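Local coordinates for protein endoglucanase (Clostridium thermocellum, PDB 2YIK) that probably hydrolyses internal beta-1,4-glucosidic bonds of cellulose, as a family 9 glycoside hydrolase whose catalytic domain carries bound calcium and zinc ions, at residues L329-D334 with D360-P364. Numbering follows the deposited sequence.
With CA (calcium ion), chain B.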
ATOM      1  N   LEU A 329     -14.875   5.243  -7.560  1.00 22.68           N
ATOM      2  CA  LEU A 329     -15.764   5.777  -8.581  1.00 22.19           C
ATOM      3  C   LEU A 329     -17.217   5.582  -8.142  1.00 22.70           C
ATOM      4  O   LEU A 329     -18.072   6.419  -8.410  1.00 23.07           O
ATOM      5  CB  LEU A 329     -15.513   5.091  -9.931  1.00 21.54           C
ATOM      6  CG  LEU A 329     -14.222   5.513 -10.646  1.00 21.97           C
ATOM      7  CD1 LEU A 329     -14.053   4.722 -11.935  1.00 23.19           C
ATOM      8  CD2 LEU A 329     -14.274   7.004 -10.951  1.00 21.27           C
ATOM      9  N   ALA A 330     -17.495   4.484  -7.450  1.00 22.25           N
ATOM     10  CA  ALA A 330     -18.852   4.234  -6.987  1.00 22.40           C
ATOM     11  C   ALA A 330     -19.220   5.205  -5.862  1.00 22.21           C
ATOM     12  O   ALA A 330     -20.351   5.693  -5.806  1.00 22.43           O
ATOM     13  CB  ALA A 330     -18.991   2.796  -6.512  1.00 20.69           C
ATOM     14  N   GLU A 331     -18.274   5.479  -4.968  1.00 21.35           N
ATOM     15  CA  GLU A 331     -18.527   6.409  -3.871  1.00 23.23           C
ATOM     16  C   GLU A 331     -18.713   7.809  -4.451  1.00 23.43           C
ATOM     17  O   GLU A 331     -19.509   8.587  -3.950  1.00 24.62           O
ATOM     18  CB  GLU A 331     -17.369   6.392  -2.865  1.00 22.17           C
ATOM     19  CG  GLU A 331     -17.211   5.054  -2.155  1.00 24.32           C
ATOM     20  CD  GLU A 331     -16.043   5.002  -1.177  1.00 26.70           C
ATOM     21  OE1 GLU A 331     -15.545   6.060  -0.742  1.00 26.17           O
ATOM     22  OE2 GLU A 331     -15.627   3.879  -0.833  1.00 26.81           O
ATOM     23  N   ILE A 332     -17.974   8.117  -5.512  1.00 23.48           N
ATOM     24  CA  ILE A 332     -18.075   9.412  -6.171  1.00 24.20           C
ATOM     25  C   ILE A 332     -19.479   9.548  -6.760  1.00 24.91           C
ATOM     26  O   ILE A 332     -20.117  10.598  -6.657  1.00 23.34           O
ATOM     27  CB  ILE A 332     -17.010   9.529  -7.289  1.00 23.77           C
ATOM     28  CG1 ILE A 332     -15.651   9.848  -6.656  1.00 23.37           C
ATOM     29  CG2 ILE A 332     -17.424  10.572  -8.326  1.00 23.94           C
ATOM     30  CD1 ILE A 332     -14.489   9.728  -7.607  1.00 23.41           C
ATOM     31  N   ASN A 333     -19.959   8.468  -7.366  1.00 24.15           N
ATOM     32  CA  ASN A 333     -21.281   8.472  -7.955  1.00 23.54           C
ATOM     33  C   ASN A 333     -22.361   8.641  -6.895  1.00 24.13           C
ATOM     34  O   ASN A 333     -23.330   9.366  -7.109  1.00 23.98           O
ATOM     35  CB  ASN A 333     -21.545   7.180  -8.720  1.00 24.91           C
ATOM     36  CG  ASN A 333     -22.938   7.141  -9.292  1.00 24.77           C
ATOM     37  OD1 ASN A 333     -23.798   6.382  -8.842  1.00 25.12           O
ATOM     38  ND2 ASN A 333     -23.174   7.985 -10.276  1.00 21.98           N
ATOM     39  N   ASP A 334     -22.197   7.964  -5.762  1.00 23.53           N
ATOM     40  CA  ASP A 334     -23.170   8.048  -4.676  1.00 24.59           C
ATOM     41  C   ASP A 334     -23.228   9.456  -4.104  1.00 26.19           C
ATOM     42  O   ASP A 334     -24.300   9.972  -3.800  1.00 27.37           O
ATOM     43  CB  ASP A 334     -22.817   7.078  -3.542  1.00 24.53           C
ATOM     44  CG  ASP A 334     -23.111   5.622  -3.890  1.00 26.97           C
ATOM     45  OD1 ASP A 334     -23.844   5.362  -4.868  1.00 26.35           O
ATOM     46  OD2 ASP A 334     -22.614   4.734  -3.160  1.00 29.18           O
ATOM     47  N   ASP A 360     -23.617   0.266 -13.523  1.00 26.62           N
ATOM     48  CA  ASP A 360     -23.915   0.544 -12.126  1.00 26.02           C
ATOM     49  C   ASP A 360     -22.537   0.469 -11.493  1.00 25.92           C
ATOM     50  O   ASP A 360     -21.934  -0.603 -11.411  1.00 25.73           O
ATOM     51  CB  ASP A 360     -24.860  -0.510 -11.532  1.00 27.05           C
ATOM     52  CG  ASP A 360     -25.106  -0.312 -10.034  1.00 30.16           C
ATOM     53  OD1 ASP A 360     -24.239   0.251  -9.330  1.00 30.82           O
ATOM     54  OD2 ASP A 360     -26.171  -0.742  -9.544  1.00 33.31           O
ATOM     55  N   PHE A 361     -22.034   1.617 -11.059  1.00 25.16           N
ATOM     56  CA  PHE A 361     -20.699   1.681 -10.491  1.00 24.59           C
ATOM     57  C   PHE A 361     -20.368   0.685  -9.378  1.00 23.23           C
ATOM     58  O   PHE A 361     -19.224   0.262  -9.271  1.00 22.43           O
ATOM     59  CB  PHE A 361     -20.383   3.130 -10.092  1.00 23.43           C
ATOM     60  CG  PHE A 361     -20.154   4.037 -11.284  1.00 24.63           C
ATOM     61  CD1 PHE A 361     -19.044   3.854 -12.108  1.00 24.58           C
ATOM     62  CD2 PHE A 361     -21.078   5.028 -11.622  1.00 24.75           C
ATOM     63  CE1 PHE A 361     -18.859   4.637 -13.251  1.00 25.36           C
ATOM     64  CE2 PHE A 361     -20.901   5.819 -12.766  1.00 24.23           C
ATOM     65  CZ  PHE A 361     -19.789   5.620 -13.580  1.00 24.23           C
ATOM     66  N   TRP A 362     -21.349   0.287  -8.573  1.00 23.16           N
ATOM     67  CA  TRP A 362     -21.091  -0.697  -7.516  1.00 24.31           C
ATOM     68  C   TRP A 362     -21.178  -2.150  -8.009  1.00 25.54           C
ATOM     69  O   TRP A 362     -20.676  -3.062  -7.348  1.00 25.76           O
ATOM     70  CB  TRP A 362     -22.075  -0.532  -6.352  1.00 22.41           C
ATOM     71  CG  TRP A 362     -21.697   0.515  -5.349  1.00 24.09           C
ATOM     72  CD1 TRP A 362     -22.426   1.619  -5.010  1.00 21.75           C
ATOM     73  CD2 TRP A 362     -20.514   0.551  -4.533  1.00 23.17           C
ATOM     74  NE1 TRP A 362     -21.774   2.338  -4.038  1.00 23.02           N
ATOM     75  CE2 TRP A 362     -20.593   1.707  -3.726  1.00 22.62           C
ATOM     76  CE3 TRP A 362     -19.386  -0.278  -4.410  1.00 25.38           C
ATOM     77  CZ2 TRP A 362     -19.603   2.059  -2.804  1.00 23.62           C
ATOM     78  CZ3 TRP A 362     -18.392   0.069  -3.489  1.00 23.04           C
ATOM     79  CH2 TRP A 362     -18.510   1.230  -2.702  1.00 25.32           C
ATOM     80  N   LYS A 363     -21.810  -2.366  -9.162  1.00 25.58           N
ATOM     81  CA  LYS A 363     -21.991  -3.715  -9.695  1.00 26.84           C
ATOM     82  C   LYS A 363     -20.696  -4.509  -9.880  1.00 26.38           C
ATOM     83  O   LYS A 363     -20.639  -5.687  -9.528  1.00 27.13           O
ATOM     84  CB  LYS A 363     -22.789  -3.663 -11.010  1.00 28.96           C
ATOM     85  CG  LYS A 363     -23.170  -5.023 -11.581  1.00 32.91           C
ATOM     86  CD  LYS A 363     -23.850  -5.898 -10.536  1.00 37.87           C
ATOM     87  CE  LYS A 363     -24.427  -7.176 -11.146  1.00 41.12           C
ATOM     88  NZ  LYS A 363     -25.151  -7.959 -10.103  1.00 43.32           N
ATOM     89  N   PRO A 364     -19.638  -3.885 -10.424  1.00 25.83           N
ATOM     90  CA  PRO A 364     -18.410  -4.671 -10.585  1.00 25.40           C
ATOM     91  C   PRO A 364     -17.864  -5.209  -9.261  1.00 25.32           C
ATOM     92  O   PRO A 364     -17.277  -6.293  -9.216  1.00 25.62           O
ATOM     93  CB  PRO A 364     -17.455  -3.681 -11.245  1.00 25.46           C
ATOM     94  CG  PRO A 364     -18.380  -2.829 -12.060  1.00 25.34           C
ATOM     95  CD  PRO A 364     -19.510  -2.575 -11.085  1.00 25.09           C
TER
HETATM   96 CA    CA B1332     -25.478   8.233 -11.302  1.00 29.23          CA
HETATM   97  O   HOH W   1     -26.757   6.567  -9.712  1.00 24.57           O
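A methyl group set squarely on an indole is the striking feature here: A330 CB lies 3.4 Å from the centroid of the five-membered ring of W362, 16° off the ring normal, a close CH-pi contact. In the (alpha/alpha)6-barrel catalytic domain of this family 9 glycoside hydrolase, the contact joins helix 322-336 to the turn that leads into helix 363-373. Alanine suits the spot because its short side chain lets the backbones draw near, A330 CA to F361 CA being 4.7 Å. On the same helix face, one turn on, D334 meets the edge of the indole, where its carboxylate accepts the ring N-H; the one polar atom of the buried tryptophan side chain is thus paired, while A330 packs on one face of the ring. The CG of E331 comes within 3.9 Å of W362 CZ2, and Y406 and H410 meet the indole edge-to-face. F361 fills the neighbouring space with its ring, CD2 lying 3.6 Å from N333 CB and CD1 4.3 Å from L329 CB, and also touches F343 of helix 342-350. N333 packs against F361 through its CB while its amide ligates a calcium ion, together with D337, S340 and E344, so one residue of the contact belongs to the calcium site. The type I turn from D360 to K363 presents both aromatic residues in succession. D360 caps it, OD1 accepting from the backbone N of W362 at 3.0 Å, a role that suits a short acidic side chain. The hydrogen bond between the segments is nearly straight: W362 NE1 to D334 OD2, 2.7 Å, with an angle of 171° at the hydrogen.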